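Calcium homeostasis modulator protein 5 (Homo sapiens, PDB 7D60) forms undecameric, cone-shaped membrane assemblies that may act as large-pore channels, with gating and ion conductance likely regulated by lipids. Local coordinates at residues K145-V156 with S162-K172; K86-R95 with E263-H272. One frame throughout, in Å; residues are numbered along the deposited sequence.

Contact 1 (145-156 with 162-172) and contact 2 (86-95 with 263-272) face each other across the chain's centre, the first in the extracellular region and the second in the cytoplasmic one. Their centres are 62 Å apart and their nearest atoms about 47 Å, so they do not touch, although in sequence both segments of contact 1 fall between those of contact 2. Neither forms part of a lipid pocket. The nearer is contact 2, with the Arg95 side chain about 8 Å from a bound 1,2-dioctanoyl-sn-glycero-3-phosphate and about 6 Å from the side chain of the lipid-binding Gln102, against about 10 Å from such a lipid for Lys172 of contact 1. Contact 1 joins segments close in sequence; contact 2 reaches across most of the chain.

Contact 1 of 2, residues K145-V156 with S162-K172; sequences KPKECWEELHKV and SMLPTVNEELK
With chi1 at 48° in Met163 and 38° in Glu148, each residue turns its CG into the space between its own backbone N and carbonyl carbon, and the two side chains slide past each other in opposite directions. The glutamate thereby runs alongside the methionine, its OE2 3.6 Å from Met163 CB. The same chi1 and an extended chi2 carry Met163 SD to 3.5 Å from Glu148 O. A bend at chi3 (-48°) then swings the methyl toward the ring of Pro146, which Met163 CE meets obliquely, 3.9 Å from Pro146 CG. The loop here is drawn together by the backbone bond from Cys149 N to Pro146 O.

Leu171 carries a second group of apolar contacts. Its CD1 approaches the sulfur of Cys149, 3.9 Å from Cys149 SG. A looser contact of 4.4 Å joins Leu171 CD1 to Leu153 CD1. Val156 crosses Leu171 at about a right angle and sets its CG2 3.9 Å from Leu171 CB. Further along, the aliphatic part of Lys172 packs on backbone, with Lys172 CD 3.4 Å from Val156 O.

On a partly exposed side, Lys145 and Glu170 approach from opposite directions. The lysine touches the acid with its methylenes, and Lys145 NZ stays 4.4 Å from Glu170 OE2, too far for a salt bridge, so any electrostatic attraction is probably modest.

The example illustrates how an extracellular loop with little regular structure can be held by a disulfide and a few buried side chains: Cys149 is linked covalently to Cys142. A type I turn from Leu164 to Val167 leads the second segment into helix 168-203, which contains the transmembrane S4. Short helix 138-141 packs alongside, its Ile141 meeting Leu171 and its Leu138 meeting Leu153 and Trp150.

Contact 2 of 2, residues K86-R95 with E263-H272; sequences KIFPRGHSCR and EAASELHSFH
Lys86 and Glu267 mark one close approach of the two backbones, their CA atoms 5.9 Å apart, whereas the CA atoms of Arg95 and Ser270 are 8.2 Å apart, and side chains make most of the connection. Arg95, with CG anti to the backbone N (chi1 -172°) and the chain extended as far as NE, reaches over to the backbone of His269 and Ser270. Both His269 O and Ser270 CA lie over one face of its guanidinium group. Although Arg95 NH2 is 2.8 Å from His269 O, the angle is too poor for a hydrogen bond. The stem of the arginine packs on the serine, with Arg95 CD 3.7 Å from Ser270 CB.

The first segment belongs to the cytoplasmic connection between transmembrane helices S2 and S3. The second leaves helix 259-264, so the contact joins the S2-S3 connection to the C-terminal cytoplasmic region. At the Lys86 end it meets a neighbouring subunit: Lys86 NZ forms a salt bridge with Glu263 OE1 (3.1 Å), and both atoms also hydrogen-bond to Ser208 OG of that subunit.

At the other end Ser270 OG stands 3.4 Å above the plane of the His92 ring, displaced toward the rim. The ring of His272 comes from the opposite direction and meets that of His92 rim to rim, with the centroids 5.0 Å apart and the planes at 39°. His272 NE2 sits at the edge of the His92 ring and in its plane, 3.2 Å from His92 CE1. Leu268, whose CG lies by Arg95 NE, extends the packing to Leu76 of helix 71-77 and Val99 of helix 95-106.

Contact 1 of 2, residues K145-V156 with S162-K172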
loop_
_atom_site.group_PDB
_atom_site.type_symbol
_atom_site.label_atom_id
_atom_site.label_comp_id
_atom_site.label_asym_id
_atom_site.label_seq_id
_atom_site.Cartn_x
_atom_site.Cartn_y
_atom_site.Cartn_z
ATOM N N LYS A 145 -62.967 13.974 -10.900
ATOM C CA LYS A 145 -62.270 13.637 -12.127
ATOM C C LYS A 145 -63.240 13.620 -13.300
ATOM O O LYS A 145 -64.458 13.578 -13.105
ATOM C CB LYS A 145 -61.595 12.268 -11.977
ATOM C CG LYS A 145 -60.965 12.038 -10.625
ATOM C CD LYS A 145 -59.730 12.887 -10.420
ATOM C CE LYS A 145 -59.171 12.675 -9.024
ATOM N NZ LYS A 145 -60.124 13.107 -7.966
ATOM N N PRO A 146 -62.742 13.677 -14.538
ATOM C CA PRO A 146 -63.621 13.499 -15.702
ATOM C C PRO A 146 -64.220 12.100 -15.774
ATOM O O PRO A 146 -63.854 11.182 -15.040
ATOM C CB PRO A 146 -62.698 13.766 -16.897
ATOM C CG PRO A 146 -61.315 13.825 -16.340
ATOM C CD PRO A 146 -61.461 14.284 -14.939
ATOM N N LYS A 147 -65.156 11.946 -16.714
ATOM C CA LYS A 147 -65.986 10.747 -16.778
ATOM C C LYS A 147 -65.236 9.521 -17.282
ATOM O O LYS A 147 -65.753 8.406 -17.166
ATOM C CB LYS A 147 -67.204 11.001 -17.664
ATOM C CG LYS A 147 -68.469 10.330 -17.167
ATOM C CD LYS A 147 -69.407 9.993 -18.311
ATOM C CE LYS A 147 -70.551 9.114 -17.836
ATOM N NZ LYS A 147 -71.316 8.525 -18.970
ATOM N N GLU A 148 -64.035 9.691 -17.835
ATOM C CA GLU A 148 -63.207 8.569 -18.253
ATOM C C GLU A 148 -62.314 8.045 -17.130
ATOM O O GLU A 148 -61.302 7.393 -17.407
ATOM C CB GLU A 148 -62.360 8.962 -19.463
ATOM C CG GLU A 148 -61.831 10.381 -19.420
ATOM C CD GLU A 148 -61.147 10.783 -20.711
ATOM O OE1 GLU A 148 -60.834 9.887 -21.522
ATOM O OE2 GLU A 148 -60.929 11.994 -20.917
ATOM N N CYS A 149 -62.660 8.325 -15.875
ATOM C CA CYS A 149 -62.006 7.706 -14.732
ATOM C C CYS A 149 -62.646 6.385 -14.345
ATOM O O CYS A 149 -61.978 5.538 -13.747
ATOM C CB CYS A 149 -62.036 8.655 -13.529
ATOM S SG CYS A 149 -60.862 8.277 -12.202
ATOM N N TRP A 150 -63.918 6.188 -14.680
ATOM C CA TRP A 150 -64.634 4.968 -14.342
ATOM C C TRP A 150 -64.403 3.844 -15.341
ATOM O O TRP A 150 -64.945 2.752 -15.149
ATOM C CB TRP A 150 -66.134 5.248 -14.249
ATOM C CG TRP A 150 -66.572 5.835 -12.950
ATOM C CD1 TRP A 150 -67.221 5.192 -11.940
ATOM C CD2 TRP A 150 -66.408 7.191 -12.524
ATOM N NE1 TRP A 150 -67.467 6.061 -10.908
ATOM C CE2 TRP A 150 -66.977 7.295 -11.241
ATOM C CE3 TRP A 150 -65.832 8.327 -13.101
ATOM C CZ2 TRP A 150 -66.985 8.489 -10.526
ATOM C CZ3 TRP A 150 -65.842 9.508 -12.390
ATOM C CH2 TRP A 150 -66.417 9.582 -11.118
ATOM N N GLU A 151 -63.635 4.081 -16.403
ATOM C CA GLU A 151 -63.456 3.072 -17.437
ATOM C C GLU A 151 -61.985 2.812 -17.722
ATOM O O GLU A 151 -61.597 1.678 -18.016
ATOM C CB GLU A 151 -64.170 3.495 -18.721
ATOM C CG GLU A 151 -65.645 3.142 -18.753
ATOM C CD GLU A 151 -66.526 4.275 -18.262
ATOM O OE1 GLU A 151 -66.029 5.416 -18.159
ATOM O OE2 GLU A 151 -67.715 4.026 -17.976
ATOM N N GLU A 152 -61.158 3.849 -17.643
ATOM C CA GLU A 152 -59.746 3.744 -17.981
ATOM C C GLU A 152 -58.853 3.964 -16.766
ATOM O O GLU A 152 -57.753 4.503 -16.892
ATOM C CB GLU A 152 -59.386 4.728 -19.090
ATOM C CG GLU A 152 -60.393 4.768 -20.223
ATOM C CD GLU A 152 -60.057 5.804 -21.276
ATOM O OE1 GLU A 152 -59.071 6.548 -21.090
ATOM O OE2 GLU A 152 -60.779 5.873 -22.292
ATOM N N LEU A 153 -59.314 3.554 -15.582
ATOM C CA LEU A 153 -58.482 3.686 -14.393
ATOM C C LEU A 153 -57.337 2.684 -14.399
ATOM O O LEU A 153 -56.234 3.005 -13.946
ATOM C CB LEU A 153 -59.328 3.523 -13.129
ATOM C CG LEU A 153 -58.598 3.625 -11.783
ATOM C CD1 LEU A 153 -57.829 4.924 -11.667
ATOM C CD2 LEU A 153 -59.551 3.474 -10.628
ATOM N N HIS A 154 -57.552 1.494 -14.967
ATOM C CA HIS A 154 -56.534 0.451 -14.946
ATOM C C HIS A 154 -55.365 0.719 -15.881
ATOM O O HIS A 154 -54.453 -0.106 -15.934
ATOM C CB HIS A 154 -57.157 -0.902 -15.280
ATOM C CG HIS A 154 -57.844 -0.947 -16.607
ATOM N ND1 HIS A 154 -59.212 -0.849 -16.738
ATOM C CD2 HIS A 154 -57.357 -1.102 -17.860
ATOM C CE1 HIS A 154 -59.536 -0.929 -18.014
ATOM N NE2 HIS A 154 -58.430 -1.083 -18.716
ATOM N N LYS A 155 -55.357 1.834 -16.606
ATOM C CA LYS A 155 -54.235 2.210 -17.446
ATOM C C LYS A 155 -53.390 3.318 -16.842
ATOM O O LYS A 155 -52.454 3.780 -17.493
ATOM C CB LYS A 155 -54.731 2.640 -18.827
ATOM C CG LYS A 155 -54.958 1.491 -19.780
ATOM C CD LYS A 155 -55.310 1.989 -21.158
ATOM C CE LYS A 155 -56.807 2.118 -21.315
ATOM N NZ LYS A 155 -57.497 0.861 -20.938
ATOM N N VAL A 156 -53.679 3.740 -15.610
ATOM C CA VAL A 156 -53.012 4.903 -15.036
ATOM C C VAL A 156 -51.567 4.605 -14.644
ATOM O O VAL A 156 -50.763 5.533 -14.510
ATOM C CB VAL A 156 -53.843 5.427 -13.845
ATOM C CG1 VAL A 156 -53.631 4.587 -12.597
ATOM C CG2 VAL A 156 -53.563 6.894 -13.575
ATOM N N SER A 162 -55.838 8.966 -22.254
ATOM C CA SER A 162 -56.221 10.259 -22.819
ATOM C C SER A 162 -57.159 11.012 -21.874
ATOM O O SER A 162 -58.312 11.296 -22.187
ATOM C CB SER A 162 -56.857 10.065 -24.190
ATOM O OG SER A 162 -56.940 11.293 -24.894
ATOM N N MET A 163 -56.648 11.319 -20.685
ATOM C CA MET A 163 -57.372 12.162 -19.741
ATOM C C MET A 163 -56.429 13.168 -19.086
ATOM O O MET A 163 -56.392 13.301 -17.862
ATOM C CB MET A 163 -58.135 11.342 -18.699
ATOM C CG MET A 163 -57.361 10.239 -18.013
ATOM S SD MET A 163 -58.405 9.258 -16.919
ATOM C CE MET A 163 -59.248 10.548 -16.016
ATOM N N LEU A 164 -55.645 13.889 -19.918
ATOM C CA LEU A 164 -54.925 15.107 -19.534
ATOM C C LEU A 164 -53.876 14.882 -18.448
ATOM O O LEU A 164 -54.170 15.089 -17.265
ATOM C CB LEU A 164 -55.904 16.200 -19.096
ATOM C CG LEU A 164 -55.403 17.636 -19.222
ATOM C CD1 LEU A 164 -54.942 17.914 -20.639
ATOM C CD2 LEU A 164 -56.490 18.611 -18.814
ATOM N N PRO A 165 -52.649 14.445 -18.816
ATOM C CA PRO A 165 -51.692 13.833 -17.866
ATOM C C PRO A 165 -51.309 14.568 -16.581
ATOM O O PRO A 165 -50.534 14.025 -15.791
ATOM C CB PRO A 165 -50.439 13.654 -18.731
ATOM C CG PRO A 165 -50.941 13.588 -20.120
ATOM C CD PRO A 165 -52.097 14.521 -20.177
ATOM N N THR A 166 -51.799 15.785 -16.348
ATOM C CA THR A 166 -51.768 16.313 -14.992
ATOM C C THR A 166 -52.839 15.685 -14.111
ATOM O O THR A 166 -52.747 15.786 -12.885
ATOM C CB THR A 166 -51.934 17.834 -14.997
ATOM O OG1 THR A 166 -53.266 18.172 -15.399
ATOM C CG2 THR A 166 -50.936 18.474 -15.947
ATOM N N VAL A 167 -53.849 15.051 -14.705
ATOM C CA VAL A 167 -54.828 14.294 -13.932
ATOM C C VAL A 167 -54.330 12.874 -13.667
ATOM O O VAL A 167 -54.637 12.292 -12.623
ATOM C CB VAL A 167 -56.185 14.302 -14.661
ATOM C CG1 VAL A 167 -57.289 13.697 -13.812
ATOM C CG2 VAL A 167 -56.560 15.716 -15.039
ATOM N N ASN A 168 -53.534 12.312 -14.576
ATOM C CA ASN A 168 -52.977 10.982 -14.353
ATOM C C ASN A 168 -51.889 10.997 -13.292
ATOM O O ASN A 168 -51.689 9.996 -12.600
ATOM C CB ASN A 168 -52.416 10.414 -15.655
ATOM C CG ASN A 168 -53.498 10.029 -16.634
ATOM O OD1 ASN A 168 -54.614 9.699 -16.243
ATOM N ND2 ASN A 168 -53.172 10.063 -17.918
ATOM N N GLU A 169 -51.176 12.111 -13.150
ATOM C CA GLU A 169 -50.108 12.191 -12.166
ATOM C C GLU A 169 -50.631 12.381 -10.751
ATOM O O GLU A 169 -49.895 12.124 -9.794
ATOM C CB GLU A 169 -49.150 13.326 -12.527
ATOM C CG GLU A 169 -47.723 13.139 -12.037
ATOM C CD GLU A 169 -47.118 11.807 -12.447
ATOM O OE1 GLU A 169 -47.212 11.443 -13.638
ATOM O OE2 GLU A 169 -46.540 11.126 -11.576
ATOM N N GLU A 170 -51.874 12.819 -10.591
ATOM C CA GLU A 170 -52.465 12.950 -9.269
ATOM C C GLU A 170 -53.426 11.819 -8.938
ATOM O O GLU A 170 -53.956 11.785 -7.828
ATOM C CB GLU A 170 -53.171 14.300 -9.128
ATOM C CG GLU A 170 -54.284 14.547 -10.110
ATOM C CD GLU A 170 -55.650 14.282 -9.519
ATOM O OE1 GLU A 170 -55.737 14.063 -8.293
ATOM O OE2 GLU A 170 -56.639 14.311 -10.278
ATOM N N LEU A 171 -53.673 10.904 -9.873
ATOM C CA LEU A 171 -54.316 9.648 -9.512
ATOM C C LEU A 171 -53.293 8.626 -9.045
ATOM O O LEU A 171 -53.644 7.686 -8.332
ATOM C CB LEU A 171 -55.108 9.094 -10.693
ATOM C CG LEU A 171 -56.549 9.571 -10.837
ATOM C CD1 LEU A 171 -57.068 9.241 -12.218
ATOM C CD2 LEU A 171 -57.424 8.946 -9.780
ATOM N N LYS A 172 -52.034 8.795 -9.437
ATOM C CA LYS A 172 -50.959 7.955 -8.939
ATOM C C LYS A 172 -50.435 8.420 -7.591
ATOM O O LYS A 172 -49.646 7.703 -6.972
ATOM C CB LYS A 172 -49.810 7.923 -9.938
ATOM C CG LYS A 172 -49.994 6.927 -11.052
ATOM C CD LYS A 172 -48.948 7.121 -12.128
ATOM C CE LYS A 172 -47.545 7.013 -11.563
ATOM N NZ LYS A 172 -46.526 7.349 -12.591
#

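Contact 2 of 2, residues K86-R95 with E263-H272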
loop_
_atom_site.group_PDB
_atom_site.type_symbol
_atom_site.label_atom_id
_atom_site.label_comp_id
_atom_site.label_asym_id
_atom_site.label_seq_id
_atom_site.Cartn_x
_atom_site.Cartn_y
_atom_site.Cartn_z
ATOM N N LYS A 86 -49.388 -39.157 24.727
ATOM C CA LYS A 86 -48.260 -38.443 25.308
ATOM C C LYS A 86 -48.180 -37.000 24.835
ATOM O O LYS A 86 -47.320 -36.253 25.313
ATOM C CB LYS A 86 -46.952 -39.167 24.992
ATOM C CG LYS A 86 -46.458 -38.978 23.576
ATOM C CD LYS A 86 -45.302 -39.915 23.278
ATOM C CE LYS A 86 -45.263 -40.283 21.809
ATOM N NZ LYS A 86 -44.114 -41.170 21.500
ATOM N N ILE A 87 -49.050 -36.596 23.912
ATOM C CA ILE A 87 -49.110 -35.223 23.428
ATOM C C ILE A 87 -50.432 -34.634 23.905
ATOM O O ILE A 87 -50.566 -33.417 24.065
ATOM C CB ILE A 87 -48.959 -35.181 21.896
ATOM C CG1 ILE A 87 -47.721 -35.973 21.484
ATOM C CG2 ILE A 87 -48.751 -33.774 21.399
ATOM C CD1 ILE A 87 -47.573 -36.138 20.008
ATOM N N PHE A 88 -51.402 -35.504 24.180
ATOM C CA PHE A 88 -52.664 -35.134 24.812
ATOM C C PHE A 88 -52.757 -35.768 26.194
ATOM O O PHE A 88 -53.463 -36.771 26.355
ATOM C CB PHE A 88 -53.858 -35.597 23.977
ATOM C CG PHE A 88 -53.894 -35.032 22.596
ATOM C CD1 PHE A 88 -54.435 -33.784 22.362
ATOM C CD2 PHE A 88 -53.398 -35.759 21.526
ATOM C CE1 PHE A 88 -54.479 -33.267 21.087
ATOM C CE2 PHE A 88 -53.434 -35.245 20.245
ATOM C CZ PHE A 88 -53.973 -33.996 20.027
ATOM N N PRO A 89 -52.082 -35.234 27.209
ATOM C CA PRO A 89 -52.094 -35.881 28.525
ATOM C C PRO A 89 -53.420 -35.657 29.240
ATOM O O PRO A 89 -54.270 -34.876 28.814
ATOM C CB PRO A 89 -50.934 -35.211 29.265
ATOM C CG PRO A 89 -50.765 -33.898 28.613
ATOM C CD PRO A 89 -51.333 -33.966 27.224
ATOM N N ARG A 90 -53.584 -36.375 30.352
ATOM C CA ARG A 90 -54.885 -36.419 31.012
ATOM C C ARG A 90 -55.104 -35.227 31.933
ATOM O O ARG A 90 -56.216 -34.694 32.003
ATOM C CB ARG A 90 -55.034 -37.727 31.789
ATOM C CG ARG A 90 -55.056 -38.966 30.910
ATOM C CD ARG A 90 -56.468 -39.309 30.445
ATOM N NE ARG A 90 -56.893 -38.502 29.302
ATOM C CZ ARG A 90 -56.582 -38.768 28.038
ATOM N NH1 ARG A 90 -55.848 -39.831 27.742
ATOM N NH2 ARG A 90 -57.011 -37.973 27.068
ATOM N N GLY A 91 -54.063 -34.799 32.648
ATOM C CA GLY A 91 -54.221 -33.676 33.558
ATOM C C GLY A 91 -54.348 -32.351 32.830
ATOM O O GLY A 91 -55.232 -31.546 33.131
ATOM N N HIS A 92 -53.470 -32.111 31.860
ATOM C CA HIS A 92 -53.449 -30.867 31.097
ATOM C C HIS A 92 -53.777 -31.210 29.650
ATOM O O HIS A 92 -52.880 -31.371 28.820
ATOM C CB HIS A 92 -52.089 -30.176 31.212
ATOM C CG HIS A 92 -51.534 -30.157 32.601
ATOM N ND1 HIS A 92 -50.871 -31.231 33.153
ATOM C CD2 HIS A 92 -51.544 -29.193 33.552
ATOM C CE1 HIS A 92 -50.498 -30.932 34.383
ATOM N NE2 HIS A 92 -50.893 -29.701 34.651
ATOM N N SER A 93 -55.068 -31.294 29.337
ATOM C CA SER A 93 -55.484 -31.643 27.986
ATOM C C SER A 93 -55.452 -30.458 27.032
ATOM O O SER A 93 -55.622 -30.653 25.826
ATOM C CB SER A 93 -56.890 -32.245 28.007
ATOM O OG SER A 93 -57.237 -32.766 26.737
ATOM N N CYS A 94 -55.238 -29.246 27.538
ATOM C CA CYS A 94 -55.245 -28.041 26.722
ATOM C C CYS A 94 -53.864 -27.410 26.604
ATOM O O CYS A 94 -53.749 -26.287 26.106
ATOM C CB CYS A 94 -56.243 -27.031 27.293
ATOM S SG CYS A 94 -56.965 -25.885 26.087
ATOM N N ARG A 95 -52.814 -28.095 27.055
ATOM C CA ARG A 95 -51.464 -27.584 26.858
ATOM C C ARG A 95 -50.980 -27.789 25.426
ATOM O O ARG A 95 -50.133 -27.023 24.952
ATOM C CB ARG A 95 -50.500 -28.234 27.861
ATOM C CG ARG A 95 -49.110 -27.618 27.851
ATOM C CD ARG A 95 -48.210 -27.989 28.994
ATOM N NE ARG A 95 -46.821 -27.707 28.637
ATOM C CZ ARG A 95 -46.255 -26.501 28.652
ATOM N NH1 ARG A 95 -46.940 -25.427 29.026
ATOM N NH2 ARG A 95 -44.985 -26.373 28.298
ATOM N N GLU A 263 -39.073 -43.137 25.622
ATOM C CA GLU A 263 -40.323 -42.472 25.281
ATOM C C GLU A 263 -40.884 -41.664 26.440
ATOM O O GLU A 263 -41.611 -40.695 26.211
ATOM C CB GLU A 263 -41.360 -43.493 24.817
ATOM C CG GLU A 263 -40.944 -44.312 23.610
ATOM C CD GLU A 263 -40.637 -43.469 22.383
ATOM O OE1 GLU A 263 -41.590 -42.949 21.767
ATOM O OE2 GLU A 263 -39.445 -43.339 22.023
ATOM N N ALA A 264 -40.569 -42.042 27.678
ATOM C CA ALA A 264 -41.054 -41.284 28.824
ATOM C C ALA A 264 -40.295 -39.979 28.999
ATOM O O ALA A 264 -40.846 -39.012 29.529
ATOM C CB ALA A 264 -40.954 -42.122 30.094
ATOM N N ALA A 265 -39.045 -39.925 28.556
ATOM C CA ALA A 265 -38.246 -38.714 28.652
ATOM C C ALA A 265 -38.480 -37.751 27.501
ATOM O O ALA A 265 -37.821 -36.709 27.448
ATOM C CB ALA A 265 -36.764 -39.069 28.718
ATOM N N SER A 266 -39.394 -38.065 26.585
ATOM C CA SER A 266 -39.682 -37.221 25.433
ATOM C C SER A 266 -41.066 -36.590 25.501
ATOM O O SER A 266 -41.559 -36.088 24.491
ATOM C CB SER A 266 -39.540 -38.020 24.141
ATOM O OG SER A 266 -38.184 -38.181 23.788
ATOM N N GLU A 267 -41.700 -36.595 26.667
ATOM C CA GLU A 267 -43.040 -36.051 26.786
ATOM C C GLU A 267 -42.997 -34.529 26.902
ATOM O O GLU A 267 -41.943 -33.896 26.821
ATOM C CB GLU A 267 -43.756 -36.671 27.976
ATOM C CG GLU A 267 -44.106 -38.121 27.770
ATOM C CD GLU A 267 -44.865 -38.702 28.936
ATOM O OE1 GLU A 267 -45.196 -37.943 29.868
ATOM O OE2 GLU A 267 -45.133 -39.920 28.923
ATOM N N LEU A 268 -44.169 -33.938 27.096
ATOM C CA LEU A 268 -44.316 -32.492 27.156
ATOM C C LEU A 268 -44.325 -32.044 28.613
ATOM O O LEU A 268 -45.027 -32.627 29.442
ATOM C CB LEU A 268 -45.605 -32.073 26.452
ATOM C CG LEU A 268 -45.686 -30.651 25.916
ATOM C CD1 LEU A 268 -44.609 -30.427 24.873
ATOM C CD2 LEU A 268 -47.059 -30.416 25.325
ATOM N N HIS A 269 -43.550 -31.009 28.918
ATOM C CA HIS A 269 -43.271 -30.619 30.294
ATOM C C HIS A 269 -44.174 -29.477 30.739
ATOM O O HIS A 269 -44.232 -28.434 30.083
ATOM C CB HIS A 269 -41.807 -30.211 30.447
ATOM C CG HIS A 269 -41.456 -29.738 31.822
ATOM N ND1 HIS A 269 -41.870 -30.390 32.961
ATOM C CD2 HIS A 269 -40.733 -28.674 32.239
ATOM C CE1 HIS A 269 -41.417 -29.750 34.022
ATOM N NE2 HIS A 269 -40.722 -28.705 33.612
ATOM N N SER A 270 -44.854 -29.671 31.866
ATOM C CA SER A 270 -45.647 -28.631 32.511
ATOM C C SER A 270 -45.207 -28.510 33.961
ATOM O O SER A 270 -45.095 -29.520 34.660
ATOM C CB SER A 270 -47.138 -28.949 32.442
ATOM O OG SER A 270 -47.426 -30.144 33.141
ATOM N N PHE A 271 -44.976 -27.280 34.413
ATOM C CA PHE A 271 -44.448 -27.059 35.752
ATOM C C PHE A 271 -45.506 -27.317 36.818
ATOM O O PHE A 271 -46.682 -26.993 36.644
ATOM C CB PHE A 271 -43.920 -25.630 35.886
ATOM C CG PHE A 271 -43.062 -25.410 37.100
ATOM C CD1 PHE A 271 -41.704 -25.667 37.058
ATOM C CD2 PHE A 271 -43.611 -24.939 38.286
ATOM C CE1 PHE A 271 -40.912 -25.470 38.171
ATOM C CE2 PHE A 271 -42.824 -24.745 39.404
ATOM C CZ PHE A 271 -41.474 -25.008 39.343
ATOM N N HIS A 272 -45.070 -27.902 37.932
ATOM C CA HIS A 272 -45.881 -28.047 39.133
ATOM C C HIS A 272 -45.093 -27.498 40.311
ATOM O O HIS A 272 -43.924 -27.845 40.492
ATOM C CB HIS A 272 -46.259 -29.504 39.386
ATOM C CG HIS A 272 -47.287 -30.030 38.435
ATOM N ND1 HIS A 272 -47.066 -31.129 37.634
ATOM C CD2 HIS A 272 -48.540 -29.604 38.155
ATOM C CE1 HIS A 272 -48.140 -31.358 36.900
ATOM N NE2 HIS A 272 -49.049 -30.448 37.198
#